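Local coordinates for protein RsfP (Uncultured bacterium, PDB 4GLJ) that probably catalyses the phosphate-dependent cleavage of methylthioadenosine, releasing adenine, and binds the dye rhodamine B, at residues 12-24 and 82-96. Residues are numbered along the deposited sequence; the frame is centred on the assembly and turned at random.
Sequences NAADIAIIGGSGL and IYALKTLGVRYIVSV. With RHB (N-[9-(2-carboxyphenyl)-6-(diethylamino)-3H-xanthen-3-ylidene]-N-ethylethanaminium), chain B; PO4 (phosphate ion), chain D.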
ATOM      1  N   ASN A  12      24.564  22.527 -21.061  1.00 81.04           N
ATOM      2  CA  ASN A  12      23.467  21.595 -21.419  1.00 74.79           C
ATOM      3  C   ASN A  12      22.159  21.881 -20.647  1.00 68.56           C
ATOM      4  O   ASN A  12      22.100  21.696 -19.427  1.00 69.99           O
ATOM      5  CB  ASN A  12      23.917  20.118 -21.275  1.00 79.21           C
ATOM      6  CG  ASN A  12      24.627  19.576 -22.529  1.00 82.51           C
ATOM      7  OD1 ASN A  12      25.556  18.765 -22.419  1.00 84.84           O
ATOM      8  ND2 ASN A  12      24.187  20.010 -23.724  1.00 81.18           N
ATOM      9  N   ALA A  13      21.138  22.354 -21.364  1.00 55.18           N
ATOM     10  CA  ALA A  13      19.956  22.927 -20.763  1.00 48.34           C
ATOM     11  C   ALA A  13      18.817  22.512 -21.700  1.00 44.44           C
ATOM     12  O   ALA A  13      19.034  22.321 -22.896  1.00 44.03           O
ATOM     13  CB  ALA A  13      20.083  24.455 -20.656  1.00 49.08           C
ATOM     14  N   ALA A  14      17.632  22.287 -21.155  1.00 39.93           N
ATOM     15  CA  ALA A  14      16.477  22.009 -21.951  1.00 38.28           C
ATOM     16  C   ALA A  14      15.301  22.479 -21.147  1.00 37.75           C
ATOM     17  O   ALA A  14      15.287  22.410 -19.936  1.00 37.46           O
ATOM     18  CB  ALA A  14      16.339  20.550 -22.277  1.00 36.31           C
ATOM     19  N   ASP A  15      14.327  23.013 -21.830  1.00 36.06           N
ATOM     20  CA  ASP A  15      13.177  23.546 -21.139  1.00 36.98           C
ATOM     21  C   ASP A  15      12.116  22.443 -21.062  1.00 32.71           C
ATOM     22  O   ASP A  15      11.164  22.544 -20.280  1.00 32.66           O
ATOM     23  CB  ASP A  15      12.672  24.670 -22.030  1.00 39.76           C
ATOM     24  CG  ASP A  15      11.554  25.456 -21.429  1.00 44.18           C
ATOM     25  OD1 ASP A  15      11.725  25.955 -20.296  1.00 49.16           O
ATOM     26  OD2 ASP A  15      10.516  25.642 -22.137  1.00 48.08           O
ATOM     27  N   ILE A  16      12.251  21.456 -21.941  1.00 31.59           N
ATOM     28  CA  ILE A  16      11.197  20.475 -22.204  1.00 32.19           C
ATOM     29  C   ILE A  16      11.831  19.080 -22.192  1.00 32.94           C
ATOM     30  O   ILE A  16      12.929  18.919 -22.757  1.00 32.98           O
ATOM     31  CB  ILE A  16      10.612  20.656 -23.627  1.00 32.52           C
ATOM     32  CG1 ILE A  16      10.026  22.064 -23.779  1.00 33.89           C
ATOM     33  CG2 ILE A  16       9.513  19.565 -23.884  1.00 31.18           C
ATOM     34  CD1 ILE A  16       9.756  22.446 -25.254  1.00 35.64           C
ATOM     35  N   ALA A  17      11.171  18.116 -21.531  1.00 32.13           N
ATOM     36  CA  ALA A  17      11.639  16.736 -21.476  1.00 30.75           C
ATOM     37  C   ALA A  17      10.554  15.778 -21.827  1.00 30.00           C
ATOM     38  O   ALA A  17       9.376  15.980 -21.512  1.00 29.74           O
ATOM     39  CB  ALA A  17      12.229  16.429 -20.106  1.00 29.50           C
ATOM     40  N   ILE A  18      10.942  14.711 -22.510  1.00 28.45           N
ATOM     41  CA  ILE A  18      10.037  13.640 -22.795  1.00 28.63           C
ATOM     42  C   ILE A  18      10.553  12.417 -22.001  1.00 29.96           C
ATOM     43  O   ILE A  18      11.745  12.041 -22.121  1.00 28.72           O
ATOM     44  CB  ILE A  18      10.053  13.295 -24.278  1.00 30.25           C
ATOM     45  CG1 ILE A  18       9.785  14.554 -25.156  1.00 32.76           C
ATOM     46  CG2 ILE A  18       9.118  12.125 -24.619  1.00 31.73           C
ATOM     47  CD1 ILE A  18       8.420  15.192 -24.854  1.00 33.34           C
ATOM     48  N   ILE A  19       9.640  11.776 -21.240  1.00 29.30           N
ATOM     49  CA  ILE A  19       9.993  10.565 -20.502  1.00 29.35           C
ATOM     50  C   ILE A  19       9.285   9.487 -21.238  1.00 29.71           C
ATOM     51  O   ILE A  19       8.043   9.430 -21.305  1.00 32.11           O
ATOM     52  CB  ILE A  19       9.584  10.580 -18.989  1.00 28.56           C
ATOM     53  CG1 ILE A  19      10.248  11.742 -18.284  1.00 28.11           C
ATOM     54  CG2 ILE A  19       9.931   9.191 -18.380  1.00 28.54           C
ATOM     55  CD1 ILE A  19       9.894  11.871 -16.801  1.00 26.87           C
ATOM     56  N   GLY A  20      10.085   8.626 -21.896  1.00 30.38           N
ATOM     57  CA  GLY A  20       9.535   7.619 -22.761  1.00 32.08           C
ATOM     58  C   GLY A  20       9.309   6.262 -22.073  1.00 34.89           C
ATOM     59  O   GLY A  20      10.294   5.698 -21.520  1.00 36.01           O
ATOM     60  N   GLY A  21       8.075   5.727 -22.194  1.00 34.22           N
ATOM     61  CA  GLY A  21       7.587   4.462 -21.613  1.00 35.48           C
ATOM     62  C   GLY A  21       7.869   3.249 -22.464  1.00 38.36           C
ATOM     63  O   GLY A  21       8.786   3.283 -23.315  1.00 38.90           O
ATOM     64  N   SER A  22       7.086   2.206 -22.247  1.00 39.89           N
ATOM     65  CA  SER A  22       7.271   0.973 -22.987  1.00 43.14           C
ATOM     66  C   SER A  22       7.136   1.248 -24.493  1.00 45.01           C
ATOM     67  O   SER A  22       6.174   1.889 -24.914  1.00 44.24           O
ATOM     68  CB  SER A  22       6.262  -0.063 -22.550  1.00 44.37           C
ATOM     69  OG  SER A  22       6.525  -0.468 -21.219  1.00 43.91           O
ATOM     70  N   GLY A  23       8.094   0.718 -25.302  1.00 46.95           N
ATOM     71  CA  GLY A  23       8.070   0.891 -26.742  1.00 49.02           C
ATOM     72  C   GLY A  23       8.809   2.151 -27.203  1.00 48.61           C
ATOM     73  O   GLY A  23       9.078   2.270 -28.363  1.00 49.70           O
ATOM     74  N   LEU A  24       9.088   3.098 -26.311  1.00 47.12           N
ATOM     75  CA  LEU A  24       9.916   4.310 -26.600  1.00 47.73           C
ATOM     76  C   LEU A  24      11.341   4.353 -25.988  1.00 47.84           C
ATOM     77  O   LEU A  24      11.559   4.904 -24.875  1.00 45.97           O
ATOM     78  CB  LEU A  24       9.180   5.565 -26.150  1.00 45.95           C
ATOM     79  CG  LEU A  24       7.968   6.016 -26.952  1.00 50.52           C
ATOM     80  CD1 LEU A  24       6.740   5.331 -26.365  1.00 51.24           C
ATOM     81  CD2 LEU A  24       7.921   7.540 -26.800  1.00 48.96           C
ATOM     82  N   ILE A  82      13.848  12.579 -12.064  1.00 27.76           N
ATOM     83  CA  ILE A  82      13.181  13.895 -11.997  1.00 27.35           C
ATOM     84  C   ILE A  82      14.237  14.850 -11.541  1.00 28.73           C
ATOM     85  O   ILE A  82      14.307  15.945 -12.068  1.00 27.72           O
ATOM     86  CB  ILE A  82      11.947  13.810 -11.001  1.00 26.79           C
ATOM     87  CG1 ILE A  82      10.792  13.002 -11.626  1.00 25.63           C
ATOM     88  CG2 ILE A  82      11.450  15.216 -10.654  1.00 27.98           C
ATOM     89  CD1 ILE A  82      10.311  13.452 -13.004  1.00 26.92           C
ATOM     90  N   TYR A  83      15.116  14.455 -10.592  1.00 27.34           N
ATOM     91  CA  TYR A  83      16.135  15.379 -10.125  1.00 29.44           C
ATOM     92  C   TYR A  83      17.069  15.765 -11.309  1.00 30.99           C
ATOM     93  O   TYR A  83      17.441  16.948 -11.529  1.00 31.60           O
ATOM     94  CB  TYR A  83      16.990  14.774  -9.013  1.00 30.25           C
ATOM     95  CG  TYR A  83      17.853  15.808  -8.266  1.00 33.54           C
ATOM     96  CD1 TYR A  83      17.384  16.431  -7.103  1.00 35.43           C
ATOM     97  CD2 TYR A  83      19.134  16.184  -8.727  1.00 34.84           C
ATOM     98  CE1 TYR A  83      18.169  17.380  -6.416  1.00 37.60           C
ATOM     99  CE2 TYR A  83      19.922  17.134  -8.052  1.00 38.58           C
ATOM    100  CZ  TYR A  83      19.416  17.725  -6.897  1.00 39.85           C
ATOM    101  OH  TYR A  83      20.147  18.690  -6.230  1.00 44.88           O
ATOM    102  N   ALA A  84      17.488  14.763 -12.068  1.00 29.91           N
ATOM    103  CA  ALA A  84      18.368  15.012 -13.235  1.00 31.25           C
ATOM    104  C   ALA A  84      17.726  16.005 -14.249  1.00 30.22           C
ATOM    105  O   ALA A  84      18.397  16.892 -14.753  1.00 31.84           O
ATOM    106  CB  ALA A  84      18.701  13.678 -13.891  1.00 30.94           C
ATOM    107  N   LEU A  85      16.425  15.887 -14.485  1.00 31.04           N
ATOM    108  CA  LEU A  85      15.755  16.720 -15.492  1.00 29.54           C
ATOM    109  C   LEU A  85      15.666  18.125 -14.899  1.00 31.71           C
ATOM    110  O   LEU A  85      15.894  19.103 -15.599  1.00 30.55           O
ATOM    111  CB  LEU A  85      14.366  16.179 -15.832  1.00 27.82           C
ATOM    112  CG  LEU A  85      14.357  14.847 -16.596  1.00 27.98           C
ATOM    113  CD1 LEU A  85      12.933  14.357 -16.831  1.00 27.31           C
ATOM    114  CD2 LEU A  85      15.098  14.967 -17.952  1.00 27.89           C
ATOM    115  N   LYS A  86      15.338  18.219 -13.603  1.00 30.18           N
ATOM    116  CA  LYS A  86      15.495  19.509 -12.913  1.00 31.73           C
ATOM    117  C   LYS A  86      16.853  20.190 -13.086  1.00 32.86           C
ATOM    118  O   LYS A  86      16.895  21.394 -13.360  1.00 35.91           O
ATOM    119  CB  LYS A  86      15.155  19.390 -11.403  1.00 30.75           C
ATOM    120  CG  LYS A  86      15.078  20.769 -10.768  1.00 31.09           C
ATOM    121  CD  LYS A  86      13.830  21.509 -11.334  1.00 30.73           C
ATOM    122  CE  LYS A  86      13.740  22.865 -10.594  1.00 33.21           C
ATOM    123  NZ  LYS A  86      12.479  23.614 -10.941  1.00 36.86           N
ATOM    124  N   THR A  87      17.954  19.461 -12.978  1.00 32.13           N
ATOM    125  CA  THR A  87      19.256  20.066 -13.145  1.00 34.75           C
ATOM    126  C   THR A  87      19.469  20.604 -14.567  1.00 36.14           C
ATOM    127  O   THR A  87      20.311  21.485 -14.780  1.00 36.94           O
ATOM    128  CB  THR A  87      20.436  19.139 -12.792  1.00 36.85           C
ATOM    129  OG1 THR A  87      20.571  18.110 -13.787  1.00 36.56           O
ATOM    130  CG2 THR A  87      20.284  18.547 -11.384  1.00 34.78           C
ATOM    131  N   LEU A  88      18.693  20.123 -15.531  1.00 34.43           N
ATOM    132  CA  LEU A  88      18.866  20.614 -16.929  1.00 38.13           C
ATOM    133  C   LEU A  88      18.024  21.877 -17.151  1.00 40.19           C
ATOM    134  O   LEU A  88      18.067  22.486 -18.207  1.00 41.88           O
ATOM    135  CB  LEU A  88      18.442  19.488 -17.906  1.00 39.36           C
ATOM    136  CG  LEU A  88      19.397  18.275 -17.972  1.00 38.70           C
ATOM    137  CD1 LEU A  88      18.834  17.074 -18.749  1.00 39.12           C
ATOM    138  CD2 LEU A  88      20.705  18.752 -18.614  1.00 42.55           C
ATOM    139  N   GLY A  89      17.200  22.230 -16.163  1.00 36.66           N
ATOM    140  CA  GLY A  89      16.308  23.386 -16.251  1.00 36.38           C
ATOM    141  C   GLY A  89      14.965  23.103 -16.879  1.00 35.65           C
ATOM    142  O   GLY A  89      14.255  24.001 -17.318  1.00 35.76           O
ATOM    143  N   VAL A  90      14.585  21.831 -16.918  1.00 35.11           N
ATOM    144  CA  VAL A  90      13.329  21.435 -17.554  1.00 34.80           C
ATOM    145  C   VAL A  90      12.182  22.051 -16.764  1.00 36.67           C
ATOM    146  O   VAL A  90      12.151  22.003 -15.526  1.00 34.08           O
ATOM    147  CB  VAL A  90      13.213  19.878 -17.561  1.00 33.89           C
ATOM    148  CG1 VAL A  90      11.819  19.385 -17.962  1.00 33.05           C
ATOM    149  CG2 VAL A  90      14.315  19.314 -18.486  1.00 34.13           C
ATOM    150  N   ARG A  91      11.262  22.650 -17.489  1.00 29.41           N
ATOM    151  CA  ARG A  91      10.107  23.310 -16.926  0.50 28.95           C
ATOM    152  C   ARG A  91       8.853  22.531 -17.322  1.00 28.08           C
ATOM    153  O   ARG A  91       7.810  22.692 -16.706  1.00 27.83           O
ATOM    154  CB  ARG A  91      10.043  24.739 -17.489  0.50 29.89           C
ATOM    155  CG  ARG A  91      11.247  25.580 -17.044  0.50 30.37           C
ATOM    156  CD  ARG A  91      11.345  26.890 -17.804  0.50 32.53           C
ATOM    157  NE  ARG A  91      10.096  27.613 -17.703  0.50 33.26           N
ATOM    158  CZ  ARG A  91       9.399  28.084 -18.717  0.50 31.33           C
ATOM    159  NH1 ARG A  91       9.827  27.977 -19.961  0.50 33.96           N
ATOM    160  NH2 ARG A  91       8.266  28.666 -18.453  0.50 32.20           N
ATOM    161  N   TYR A  92       8.987  21.715 -18.371  1.00 27.46           N
ATOM    162  CA  TYR A  92       7.820  20.938 -18.868  1.00 28.27           C
ATOM    163  C   TYR A  92       8.222  19.520 -19.132  1.00 27.19           C
ATOM    164  O   TYR A  92       9.199  19.284 -19.783  1.00 27.29           O
ATOM    165  CB  TYR A  92       7.233  21.476 -20.180  1.00 26.82           C
ATOM    166  CG  TYR A  92       6.836  22.977 -20.117  1.00 31.59           C
ATOM    167  CD1 TYR A  92       5.612  23.390 -19.551  1.00 29.71           C
ATOM    168  CD2 TYR A  92       7.740  23.958 -20.541  1.00 33.42           C
ATOM    169  CE1 TYR A  92       5.258  24.747 -19.499  1.00 30.56           C
ATOM    170  CE2 TYR A  92       7.425  25.336 -20.484  1.00 31.26           C
ATOM    171  CZ  TYR A  92       6.182  25.704 -19.982  1.00 33.86           C
ATOM    172  OH  TYR A  92       5.871  27.039 -19.937  1.00 32.39           O
ATOM    173  N   ILE A  93       7.440  18.563 -18.593  1.00 26.11           N
ATOM    174  CA  ILE A  93       7.622  17.110 -18.917  1.00 25.91           C
ATOM    175  C   ILE A  93       6.364  16.549 -19.561  1.00 25.37           C
ATOM    176  O   ILE A  93       5.260  16.779 -19.061  1.00 25.72           O
ATOM    177  CB  ILE A  93       7.907  16.255 -17.632  1.00 24.41           C
ATOM    178  CG1 ILE A  93       9.274  16.677 -17.089  1.00 24.14           C
ATOM    179  CG2 ILE A  93       7.902  14.751 -17.955  1.00 23.68           C
ATOM    180  CD1 ILE A  93       9.588  16.060 -15.710  1.00 23.53           C
ATOM    181  N   VAL A  94       6.555  15.818 -20.658  1.00 23.01           N
ATOM    182  CA  VAL A  94       5.528  14.965 -21.190  1.00 23.79           C
ATOM    183  C   VAL A  94       5.970  13.526 -20.942  1.00 23.82           C
ATOM    184  O   VAL A  94       6.958  13.052 -21.447  1.00 23.42           O
ATOM    185  CB  VAL A  94       5.258  15.161 -22.709  1.00 25.63           C
ATOM    186  CG1 VAL A  94       4.132  14.206 -23.183  1.00 25.98           C
ATOM    187  CG2 VAL A  94       4.815  16.609 -22.946  1.00 27.73           C
ATOM    188  N   SER A  95       5.150  12.801 -20.210  1.00 22.29           N
ATOM    189  CA  SER A  95       5.402  11.377 -19.915  1.00 23.78           C
ATOM    190  C   SER A  95       4.577  10.605 -20.962  1.00 25.50           C
ATOM    191  O   SER A  95       3.383  10.861 -21.179  1.00 27.12           O
ATOM    192  CB  SER A  95       4.776  11.052 -18.535  1.00 25.56           C
ATOM    193  OG  SER A  95       4.418   9.648 -18.532  1.00 29.83           O
ATOM    194  N   VAL A  96       5.200   9.663 -21.605  1.00 22.85           N
ATOM    195  CA  VAL A  96       4.547   8.923 -22.629  1.00 27.76           C
ATOM    196  C   VAL A  96       4.511   7.502 -22.156  1.00 31.81           C
ATOM    197  O   VAL A  96       5.577   6.904 -21.979  1.00 34.02           O
ATOM    198  CB  VAL A  96       5.282   9.022 -23.981  1.00 29.20           C
ATOM    199  CG1 VAL A  96       4.480   8.190 -24.992  1.00 32.28           C
ATOM    200  CG2 VAL A  96       5.428  10.508 -24.426  1.00 28.63           C
TER
HETATM  201  O2  RHB B 301       7.481  -8.215 -23.594  0.50 66.92           O
HETATM  202  C26 RHB B 301       6.575  -9.067 -23.523  0.50 60.23           C
HETATM  203  C19 RHB B 301       5.269  -8.743 -22.874  0.50 60.24           C
HETATM  204  C14 RHB B 301       4.836  -7.482 -22.466  0.50 62.86           C
HETATM  205  C15 RHB B 301       3.574  -7.377 -21.896  0.50 59.21           C
HETATM  206  C16 RHB B 301       2.746  -8.467 -21.713  0.50 58.08           C
HETATM  207  C17 RHB B 301       3.181  -9.708 -22.106  0.50 61.58           C
HETATM  208  C18 RHB B 301       4.433  -9.827 -22.690  0.50 63.53           C
HETATM  209  C9  RHB B 301       5.558  -6.175 -22.568  0.50 60.36           C
HETATM  210  C8  RHB B 301       5.108  -5.095 -21.640  0.50 60.89           C
HETATM  211  C13 RHB B 301       4.088  -5.292 -20.721  0.50 61.68           C
HETATM  212  C12 RHB B 301       3.667  -4.284 -19.850  0.50 59.46           C
HETATM  213  C11 RHB B 301       4.293  -3.057 -19.863  0.50 53.47           C
HETATM  214  N1  RHB B 301       3.858  -1.997 -19.037  0.50 51.53           N
HETATM  215  C35 RHB B 301       2.388  -2.092 -19.122  0.50 52.21           C
HETATM  216  C36 RHB B 301       2.059  -2.334 -20.586  0.50 50.82           C
HETATM  217  C22 RHB B 301       4.342  -1.878 -17.631  0.50 39.14           C
HETATM  218  C23 RHB B 301       5.622  -1.029 -17.582  0.50 29.09           C
HETATM  219  C10 RHB B 301       5.290  -2.865 -20.809  0.50 58.43           C
HETATM  220  C7  RHB B 301       5.710  -3.867 -21.675  0.50 58.41           C
HETATM  221  O1  RHB B 301       6.722  -3.624 -22.568  0.50 63.77           O
HETATM  222  C1  RHB B 301       7.191  -4.548 -23.463  0.50 60.04           C
HETATM  223  C2  RHB B 301       6.662  -5.830 -23.522  0.50 63.94           C
HETATM  224  C6  RHB B 301       8.222  -4.170 -24.309  0.50 60.85           C
HETATM  225  C5  RHB B 301       8.748  -5.057 -25.229  0.50 61.05           C
HETATM  226  C4  RHB B 301       8.232  -6.344 -25.302  0.50 65.30           C
HETATM  227  C3  RHB B 301       7.191  -6.729 -24.452  0.50 62.85           C
HETATM  228  N2  RHB B 301       9.781  -4.620 -26.078  0.50 62.98           N
HETATM  229  C24 RHB B 301      11.027  -4.330 -25.339  0.50 58.40           C
HETATM  230  C25 RHB B 301      11.828  -3.310 -26.125  0.50 58.06           C
HETATM  231  C33 RHB B 301      10.007  -5.594 -27.167  0.50 63.62           C
HETATM  232  C34 RHB B 301      10.606  -4.866 -28.355  0.50 62.31           C
HETATM  233  O3  RHB B 301       6.702 -10.202 -24.022  0.50 58.66           O
HETATM  234  P   PO4 D 303       5.353   2.641 -19.138  1.00 29.63           P
HETATM  235  O1  PO4 D 303       5.257   1.145 -19.054  1.00 35.17           O
HETATM  236  O2  PO4 D 303       5.081   2.911 -20.599  1.00 31.83           O
HETATM  237  O3  PO4 D 303       4.308   3.147 -18.215  1.00 32.51           O
HETATM  238  O4  PO4 D 303       6.731   3.178 -18.765  1.00 31.80           O
HETATM  239  O   HOH W   1      14.436  25.923 -19.230  1.00 52.87           O
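Parallel strands 16-20 and 92-96, neighbours in the central sheet of the phosphorylase fold, are paired from Ile16 opposite Tyr92 to Gly20 opposite Val96. Between them the backbone bonds alternate regularly, among them Ala17 N to Tyr92 O (2.9 Å). Helix 82-87 packs on the face bearing Ala17 and Ile19, its direction nearly reversed against strand 16-20 (157°); it belongs to the beta-alpha-beta crossover from strand 57-63 to strand 92-101, over strand 16-20. Ile19 CG1, anti to the carbonyl carbon (chi1 -59°), carries CD1 into a niche formed by Ile93 CG2 (3.7 Å), Leu85 CD1 and Ile82 CD1, while Ala17 CB abuts Val90 CG1 and Leu85 CD2. On the other face, Ile18 CG2 meets Val96 CG2, with helix 237-263 beyond. Gly89 forms a Schellman motif after the helix. Here Asp15 O accepts from both Arg91 N and Tyr92 N, the first from above the carbonyl plane. In one of two Arg91 conformers, NH1 forms a salt bridge with the syn lone pair of Asp15 OD1 (2.8 Å), though a too-close CD makes the detail doubtful; a water links OD1 to Gly89 O. With an alanine in place of Asp15, this water would probably lose its second partner and Arg91 its countercharge in that conformer. At the opposite end Ser22, part of the rhodamine B pocket, binds a phosphate through N (2.7 Å to its O2) and OG.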